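Local coordinates for uncharacterized protein (Pyrococcus furiosus, PDB 4XLZ) that probably removes an acetyl group from N,N'-diacetylchitobiose, as a metal-binding deacetylase of carbohydrate esterase family 14, at residues N26-A31 and F186-Y191; G49-K54 and Y197-T202. All blocks are in the same frame, centred on the assembly; numbering follows the deposited sequence.

Contact 1: residues N26-A31 and F186-Y191; sequences NPFEDA and FIALYY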
ATOM      1  N   ASN A  26     -30.070  26.847 -16.390  1.00 40.17           N
ATOM      2  CA  ASN A  26     -28.821  27.497 -16.780  1.00 39.96           C
ATOM      3  C   ASN A  26     -27.889  27.227 -15.570  1.00 34.01           C
ATOM      4  O   ASN A  26     -27.643  28.123 -14.807  1.00 32.62           O
ATOM      5  CB  ASN A  26     -29.063  29.000 -17.002  1.00 41.84           C
ATOM      6  CG  ASN A  26     -28.233  29.619 -18.205  1.00 54.59           C
ATOM      7  OD1 ASN A  26     -28.852  29.974 -19.234  1.00 62.78           O
ATOM      8  ND2 ASN A  26     -26.852  29.783 -18.074  1.00 57.31           N
ATOM      9  N   PRO A  27     -27.441  25.967 -15.393  1.00 31.03           N
ATOM     10  CA  PRO A  27     -26.689  25.658 -14.160  1.00 26.98           C
ATOM     11  C   PRO A  27     -25.432  26.469 -13.944  1.00 25.52           C
ATOM     12  O   PRO A  27     -24.958  26.515 -12.772  1.00 24.94           O
ATOM     13  CB  PRO A  27     -26.459  24.164 -14.233  1.00 28.18           C
ATOM     14  CG  PRO A  27     -26.484  23.853 -15.735  1.00 29.80           C
ATOM     15  CD  PRO A  27     -27.459  24.811 -16.319  1.00 30.01           C
ATOM     16  N   PHE A  28     -24.836  27.043 -14.990  1.00 25.23           N
ATOM     17  CA  PHE A  28     -23.534  27.757 -14.830  1.00 24.43           C
ATOM     18  C   PHE A  28     -23.666  29.266 -14.783  1.00 28.48           C
ATOM     19  O   PHE A  28     -22.652  29.953 -14.625  1.00 28.50           O
ATOM     20  CB  PHE A  28     -22.542  27.413 -15.953  1.00 24.78           C
ATOM     21  CG  PHE A  28     -22.447  25.912 -16.259  1.00 23.01           C
ATOM     22  CD1 PHE A  28     -22.654  24.945 -15.264  1.00 22.16           C
ATOM     23  CD2 PHE A  28     -22.139  25.506 -17.564  1.00 23.73           C
ATOM     24  CE1 PHE A  28     -22.494  23.638 -15.585  1.00 22.48           C
ATOM     25  CE2 PHE A  28     -21.982  24.173 -17.879  1.00 22.26           C
ATOM     26  CZ  PHE A  28     -22.203  23.249 -16.865  1.00 21.18           C
ATOM     27  N   GLU A  29     -24.923  29.738 -14.819  1.00 31.85           N
ATOM     28  CA  GLU A  29     -25.199  31.161 -14.917  1.00 35.49           C
ATOM     29  C   GLU A  29     -24.607  32.003 -13.776  1.00 34.30           C
ATOM     30  O   GLU A  29     -24.156  33.117 -14.043  1.00 36.11           O
ATOM     31  CB  GLU A  29     -26.702  31.298 -14.962  1.00 37.16           C
ATOM     32  CG  GLU A  29     -27.235  32.630 -14.554  1.00 47.72           C
ATOM     33  CD  GLU A  29     -28.712  32.613 -14.794  1.00 56.25           C
ATOM     34  OE1 GLU A  29     -29.031  32.887 -15.969  1.00 57.32           O
ATOM     35  OE2 GLU A  29     -29.485  32.186 -13.869  1.00 58.40           O
ATOM     36  N   ASP A  30     -24.560  31.509 -12.538  1.00 33.14           N
ATOM     37  CA  ASP A  30     -24.046  32.394 -11.486  1.00 34.09           C
ATOM     38  C   ASP A  30     -22.493  32.310 -11.204  1.00 30.65           C
ATOM     39  O   ASP A  30     -21.972  33.014 -10.325  1.00 30.70           O
ATOM     40  CB  ASP A  30     -24.842  32.194 -10.179  1.00 35.68           C
ATOM     41  CG  ASP A  30     -26.327  32.664 -10.307  1.00 43.61           C
ATOM     42  OD1 ASP A  30     -27.194  31.887  -9.819  1.00 50.66           O
ATOM     43  OD2 ASP A  30     -26.594  33.751 -10.915  1.00 50.91           O
ATOM     44  N   ALA A  31     -21.782  31.505 -11.995  1.00 30.01           N
ATOM     45  CA  ALA A  31     -20.412  31.141 -11.630  1.00 28.21           C
ATOM     46  C   ALA A  31     -19.495  32.327 -11.873  1.00 25.47           C
ATOM     47  O   ALA A  31     -19.673  33.043 -12.912  1.00 24.71           O
ATOM     48  CB  ALA A  31     -19.961  30.003 -12.487  1.00 27.64           C
ATOM     49  N   PHE A 186     -21.747  23.841  -7.411  1.00 16.33           N
ATOM     50  CA  PHE A 186     -22.166  22.715  -8.313  1.00 15.78           C
ATOM     51  C   PHE A 186     -20.939  21.938  -8.748  1.00 14.59           C
ATOM     52  O   PHE A 186     -19.798  22.498  -8.891  1.00 14.40           O
ATOM     53  CB  PHE A 186     -22.931  23.248  -9.603  1.00 15.91           C
ATOM     54  CG  PHE A 186     -22.062  24.090 -10.534  1.00 16.35           C
ATOM     55  CD1 PHE A 186     -22.026  25.488 -10.395  1.00 19.23           C
ATOM     56  CD2 PHE A 186     -21.369  23.431 -11.637  1.00 18.34           C
ATOM     57  CE1 PHE A 186     -21.208  26.195 -11.330  1.00 19.98           C
ATOM     58  CE2 PHE A 186     -20.573  24.145 -12.523  1.00 19.47           C
ATOM     59  CZ  PHE A 186     -20.524  25.533 -12.384  1.00 19.54           C
ATOM     60  N   ILE A 187     -21.258  20.681  -9.037  1.00 15.74           N
ATOM     61  CA  ILE A 187     -20.294  19.796  -9.822  1.00 16.46           C
ATOM     62  C   ILE A 187     -20.981  19.586 -11.216  1.00 14.94           C
ATOM     63  O   ILE A 187     -22.234  19.391 -11.305  1.00 15.87           O
ATOM     64  CB  ILE A 187     -20.227  18.456  -9.140  1.00 16.11           C
ATOM     65  CG1 ILE A 187     -19.426  18.685  -7.879  1.00 17.34           C
ATOM     66  CG2 ILE A 187     -19.445  17.434 -10.054  1.00 19.17           C
ATOM     67  CD1 ILE A 187     -19.558  17.349  -6.981  1.00 19.38           C
ATOM     68  N   ALA A 188     -20.104  19.550 -12.221  1.00 14.07           N
ATOM     69  CA  ALA A 188     -20.642  19.080 -13.517  1.00 13.45           C
ATOM     70  C   ALA A 188     -19.682  18.053 -14.073  1.00 12.38           C
ATOM     71  O   ALA A 188     -18.490  18.310 -14.144  1.00 16.00           O
ATOM     72  CB  ALA A 188     -20.752  20.351 -14.498  1.00 16.58           C
ATOM     73  N   LEU A 189     -20.237  16.906 -14.515  1.00 13.08           N
ATOM     74  CA  LEU A 189     -19.373  15.784 -14.993  1.00 12.69           C
ATOM     75  C   LEU A 189     -19.380  15.849 -16.525  1.00 13.47           C
ATOM     76  O   LEU A 189     -20.452  15.795 -17.156  1.00 14.94           O
ATOM     77  CB  LEU A 189     -19.930  14.441 -14.532  1.00 14.68           C
ATOM     78  CG  LEU A 189     -19.973  14.437 -12.964  1.00 13.53           C
ATOM     79  CD1 LEU A 189     -20.582  13.044 -12.678  1.00 14.30           C
ATOM     80  CD2 LEU A 189     -18.584  14.581 -12.348  1.00 13.35           C
ATOM     81  N   TYR A 190     -18.180  15.901 -17.087  1.00 13.83           N
ATOM     82  CA  TYR A 190     -18.063  15.797 -18.576  1.00 14.15           C
ATOM     83  C   TYR A 190     -17.591  14.399 -18.941  1.00 13.61           C
ATOM     84  O   TYR A 190     -17.445  13.544 -18.090  1.00 13.79           O
ATOM     85  CB  TYR A 190     -17.156  16.900 -19.133  1.00 15.17           C
ATOM     86  CG  TYR A 190     -15.656  16.924 -18.680  1.00 14.56           C
ATOM     87  CD1 TYR A 190     -15.236  17.580 -17.454  1.00 13.51           C
ATOM     88  CD2 TYR A 190     -14.696  16.239 -19.424  1.00 13.53           C
ATOM     89  CE1 TYR A 190     -13.903  17.551 -17.146  1.00 13.46           C
ATOM     90  CE2 TYR A 190     -13.337  16.250 -19.046  1.00 14.14           C
ATOM     91  CZ  TYR A 190     -12.976  16.873 -17.872  1.00 15.50           C
ATOM     92  OH  TYR A 190     -11.618  16.855 -17.588  1.00 16.54           O
ATOM     93  N   TYR A 191     -17.368  14.133 -20.238  1.00 13.50           N
ATOM     94  CA  TYR A 191     -17.071  12.782 -20.681  1.00 13.96           C
ATOM     95  C   TYR A 191     -18.181  11.817 -20.194  1.00 14.47           C
ATOM     96  O   TYR A 191     -17.874  10.769 -19.537  1.00 13.63           O
ATOM     97  CB  TYR A 191     -15.677  12.286 -20.261  1.00 13.77           C
ATOM     98  CG  TYR A 191     -14.431  12.832 -20.948  1.00 13.58           C
ATOM     99  CD1 TYR A 191     -14.447  13.167 -22.325  1.00 14.86           C
ATOM    100  CD2 TYR A 191     -13.237  12.971 -20.226  1.00 13.24           C
ATOM    101  CE1 TYR A 191     -13.292  13.599 -22.930  1.00 14.02           C
ATOM    102  CE2 TYR A 191     -12.026  13.413 -20.834  1.00 13.10           C
ATOM    103  CZ  TYR A 191     -12.107  13.739 -22.205  1.00 12.15           C
ATOM    104  OH  TYR A 191     -10.932  14.022 -22.769  1.00 15.33           O
TER
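Two overlapping type I turns, Asn26 to Glu29 and Phe28 to Ala31, fold the 26-31 loop over the start of strand 186-190, with Pro27 CA 8.0 Å from Phe186 CA. The contact is carried by two phenylalanines. The ring planes are inclined by only 25°, yet the rings are displaced so far that little of one lies over the other; the centroids are 5.2 Å apart. Phe28 CD1 comes to 3.5 Å from Phe186 CE2, and Phe28 CE1 sits 3.9 Å from Ala188 CB. With CG between its backbone N and carbonyl carbon (chi1 65°), Phe186 turns its ring toward the loop. One face of that ring receives Pro27 O, which is offset toward the rim and 3.9 Å from Phe186 CD1. Ala31 CB meets the same ring at its edge, near Phe186 CE1. Strand 186-190 is an outermost strand of the five-stranded parallel sheet of this Rossmann-like fold, paired with strand 135-139. The 26-31 loop leads into strand 33-38, two places away in that sheet. Phe28 is buried and also makes edge-to-face contacts with Phe137, Tyr197 and Phe250. Phe186 also touches Val34 and lies near a bound hexane-1,6-diol, probably from the crystallisation liquor.

Contact 2: residues G49-K54 and Y197-T202; sequences GGTIKK and YIVDIT
Thr51 lays its hydroxyl against the branch of Val199, with OG1 3.5 Å from Val199 CB and the two methyls of the valine almost as near. Here helix 43-57, which follows strand 33-38 of the parallel sheet, packs on the two-stranded antiparallel sheet of 197-200 and 247-250. The segment axes cross at 72°, 9.0 Å apart at their closest. The polar partner of Thr51 lies elsewhere: its hydroxyl hydrogen-bonds Glu248 OE1 on the adjoining strand 247-250, while Glu248 OE2 takes the backbone N of Gly50. One carboxylate thus grips this turn of the helix twice.

Gly50 lets the chains come close. Its CA lies 3.8 Å from Ile201 CG2, and a side-chain CB on this residue would run into that methyl. Ile201 CG2 points there because it is anti to its own carbonyl carbon.

Lys54 runs past Val199 in the opposite direction, with CD 3.6 Å from Val199 CG1. The chain bends at chi4 (25°), and NZ ends 3.2 Å from Asp200 O. An alanine in place of Lys54 would probably open a gap beside Val199 CG1, where the CD methylene lay, and leave Asp200 O without its nearby ammonium group.

Within its own segment, Asp200 OD1 accepts two bonds. One comes from Thr202 N in an Asx turn, 34° out of the carboxylate plane. The same oxygen uses its syn lone pair for Thr202 OG1, 2.8 Å from Asp200 OD1.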
ATOM      1  N   GLY A  49     -13.728  21.980 -24.047  1.00 17.37           N
ATOM      2  CA  GLY A  49     -13.028  23.200 -24.507  1.00 16.53           C
ATOM      3  C   GLY A  49     -13.994  24.328 -25.006  1.00 17.14           C
ATOM      4  O   GLY A  49     -13.755  25.515 -24.694  1.00 18.04           O
ATOM      5  N   GLY A  50     -15.047  23.968 -25.730  1.00 18.90           N
ATOM      6  CA  GLY A  50     -16.033  25.027 -26.092  1.00 18.81           C
ATOM      7  C   GLY A  50     -16.691  25.750 -24.976  1.00 19.16           C
ATOM      8  O   GLY A  50     -16.803  26.994 -24.915  1.00 19.82           O
ATOM      9  N   THR A  51     -17.106  24.982 -23.910  1.00 18.86           N
ATOM     10  CA  THR A  51     -17.650  25.568 -22.775  1.00 17.59           C
ATOM     11  C   THR A  51     -16.664  26.405 -21.936  1.00 15.28           C
ATOM     12  O   THR A  51     -17.064  27.396 -21.414  1.00 17.64           O
ATOM     13  CB  THR A  51     -18.308  24.437 -21.881  1.00 18.91           C
ATOM     14  OG1 THR A  51     -19.285  23.728 -22.654  1.00 21.17           O
ATOM     15  CG2 THR A  51     -18.928  24.950 -20.607  1.00 19.98           C
ATOM     16  N   ILE A  52     -15.423  25.939 -21.865  1.00 16.08           N
ATOM     17  CA  ILE A  52     -14.414  26.725 -21.167  1.00 16.59           C
ATOM     18  C   ILE A  52     -14.265  28.121 -21.902  1.00 17.69           C
ATOM     19  O   ILE A  52     -14.183  29.113 -21.196  1.00 18.30           O
ATOM     20  CB  ILE A  52     -13.048  25.980 -21.215  1.00 16.02           C
ATOM     21  CG1 ILE A  52     -13.129  24.796 -20.196  1.00 17.05           C
ATOM     22  CG2 ILE A  52     -11.950  26.878 -20.807  1.00 16.27           C
ATOM     23  CD1 ILE A  52     -12.013  23.784 -20.446  1.00 17.65           C
ATOM     24  N   LYS A  53     -14.259  28.079 -23.231  1.00 18.48           N
ATOM     25  CA  LYS A  53     -14.174  29.428 -23.928  1.00 19.68           C
ATOM     26  C   LYS A  53     -15.432  30.243 -23.700  1.00 19.38           C
ATOM     27  O   LYS A  53     -15.296  31.433 -23.403  1.00 19.12           O
ATOM     28  CB  LYS A  53     -13.953  29.135 -25.387  1.00 18.82           C
ATOM     29  CG  LYS A  53     -13.904  30.561 -26.267  1.00 20.62           C
ATOM     30  CD  LYS A  53     -12.626  31.308 -25.928  1.00 29.30           C
ATOM     31  CE  LYS A  53     -12.348  32.740 -26.707  1.00 35.07           C
ATOM     32  NZ  LYS A  53     -10.864  32.966 -26.127  1.00 35.71           N
ATOM     33  N   LYS A  54     -16.649  29.667 -23.660  1.00 20.43           N
ATOM     34  CA  LYS A  54     -17.859  30.428 -23.340  1.00 20.44           C
ATOM     35  C   LYS A  54     -17.775  31.009 -22.010  1.00 22.80           C
ATOM     36  O   LYS A  54     -18.127  32.171 -21.694  1.00 24.63           O
ATOM     37  CB  LYS A  54     -19.106  29.582 -23.448  1.00 22.67           C
ATOM     38  CG  LYS A  54     -19.502  29.291 -24.906  1.00 26.29           C
ATOM     39  CD  LYS A  54     -20.951  28.614 -24.881  1.00 29.02           C
ATOM     40  CE  LYS A  54     -21.943  28.828 -26.133  1.00 41.85           C
ATOM     41  NZ  LYS A  54     -21.221  29.135 -27.415  1.00 44.03           N
ATOM     42  N   TYR A 197     -27.472  18.290 -19.258  1.00 17.24           N
ATOM     43  CA  TYR A 197     -27.358  19.698 -19.675  1.00 16.99           C
ATOM     44  C   TYR A 197     -26.386  19.750 -20.838  1.00 18.39           C
ATOM     45  O   TYR A 197     -25.216  19.216 -20.737  1.00 17.76           O
ATOM     46  CB  TYR A 197     -26.850  20.542 -18.516  1.00 18.12           C
ATOM     47  CG  TYR A 197     -26.641  21.996 -18.920  1.00 18.57           C
ATOM     48  CD1 TYR A 197     -27.781  22.726 -19.300  1.00 20.86           C
ATOM     49  CD2 TYR A 197     -25.361  22.616 -18.964  1.00 19.77           C
ATOM     50  CE1 TYR A 197     -27.620  24.096 -19.708  1.00 21.88           C
ATOM     51  CE2 TYR A 197     -25.213  23.959 -19.426  1.00 20.98           C
ATOM     52  CZ  TYR A 197     -26.353  24.647 -19.745  1.00 23.44           C
ATOM     53  OH  TYR A 197     -26.185  26.005 -20.087  1.00 28.65           O
ATOM     54  N   ILE A 198     -26.794  20.355 -21.987  1.00 18.06           N
ATOM     55  CA  ILE A 198     -25.895  20.386 -23.155  1.00 16.93           C
ATOM     56  C   ILE A 198     -25.642  21.856 -23.552  1.00 16.27           C
ATOM     57  O   ILE A 198     -26.597  22.678 -23.549  1.00 20.82           O
ATOM     58  CB  ILE A 198     -26.584  19.781 -24.416  1.00 17.96           C
ATOM     59  CG1 ILE A 198     -27.212  18.467 -24.137  1.00 23.03           C
ATOM     60  CG2 ILE A 198     -25.632  19.841 -25.651  1.00 19.17           C
ATOM     61  CD1 ILE A 198     -26.163  17.439 -23.804  1.00 21.17           C
ATOM     62  N   VAL A 199     -24.380  22.186 -23.793  1.00 16.65           N
ATOM     63  CA  VAL A 199     -24.005  23.545 -24.183  1.00 16.26           C
ATOM     64  C   VAL A 199     -23.799  23.484 -25.719  1.00 16.76           C
ATOM     65  O   VAL A 199     -23.072  22.602 -26.239  1.00 17.41           O
ATOM     66  CB  VAL A 199     -22.713  23.917 -23.538  1.00 17.51           C
ATOM     67  CG1 VAL A 199     -22.159  25.301 -24.059  1.00 18.53           C
ATOM     68  CG2 VAL A 199     -22.916  24.002 -21.973  1.00 18.57           C
ATOM     69  N   ASP A 200     -24.479  24.448 -26.432  1.00 17.05           N
ATOM     70  CA  ASP A 200     -24.238  24.484 -27.903  1.00 18.44           C
ATOM     71  C   ASP A 200     -22.895  25.117 -28.194  1.00 17.66           C
ATOM     72  O   ASP A 200     -22.664  26.256 -27.740  1.00 20.67           O
ATOM     73  CB  ASP A 200     -25.398  25.351 -28.485  1.00 19.92           C
ATOM     74  CG  ASP A 200     -25.267  25.488 -30.009  1.00 20.71           C
ATOM     75  OD1 ASP A 200     -24.399  24.928 -30.633  1.00 20.80           O
ATOM     76  OD2 ASP A 200     -26.164  26.245 -30.536  1.00 25.79           O
ATOM     77  N   ILE A 201     -21.992  24.387 -28.829  1.00 17.19           N
ATOM     78  CA  ILE A 201     -20.704  24.893 -29.173  1.00 17.18           C
ATOM     79  C   ILE A 201     -20.465  24.997 -30.701  1.00 18.41           C
ATOM     80  O   ILE A 201     -19.294  25.081 -31.129  1.00 20.53           O
ATOM     81  CB  ILE A 201     -19.488  24.085 -28.563  1.00 19.53           C
ATOM     82  CG1 ILE A 201     -19.560  22.672 -29.004  1.00 18.60           C
ATOM     83  CG2 ILE A 201     -19.607  24.166 -26.970  1.00 18.90           C
ATOM     84  CD1 ILE A 201     -18.173  22.031 -29.015  1.00 17.34           C
ATOM     85  N   THR A 202     -21.592  24.999 -31.422  1.00 19.95           N
ATOM     86  CA  THR A 202     -21.512  24.960 -32.917  1.00 19.45           C
ATOM     87  C   THR A 202     -20.558  26.051 -33.427  1.00 21.93           C
ATOM     88  O   THR A 202     -19.646  25.805 -34.257  1.00 24.07           O
ATOM     89  CB  THR A 202     -22.905  25.111 -33.460  1.00 21.02           C
ATOM     90  OG1 THR A 202     -23.672  23.980 -33.116  1.00 21.33           O
ATOM     91  CG2 THR A 202     -22.764  25.109 -35.032  1.00 21.04           C
TER

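From the N terminus, the chain passes helix 8-19 and enters the loop 26-31, the first half of contact 1. It then forms strand 33-38 and helix 43-57, which supplies 49-54 for contact 2. Much of the parallel sheet and its helices follow before strand 186-190 closes contact 1 across 154 residues. Strand 197-200 comes next and closes contact 2 across 142. The two closures therefore cross rather than nest. Contact 1 ties the N-terminal loop to an outer strand of the parallel sheet; contact 2 ties a helix to the small antiparallel sheet. They meet directly: Pro27 CD lies 3.5 Å from Tyr197 CE1.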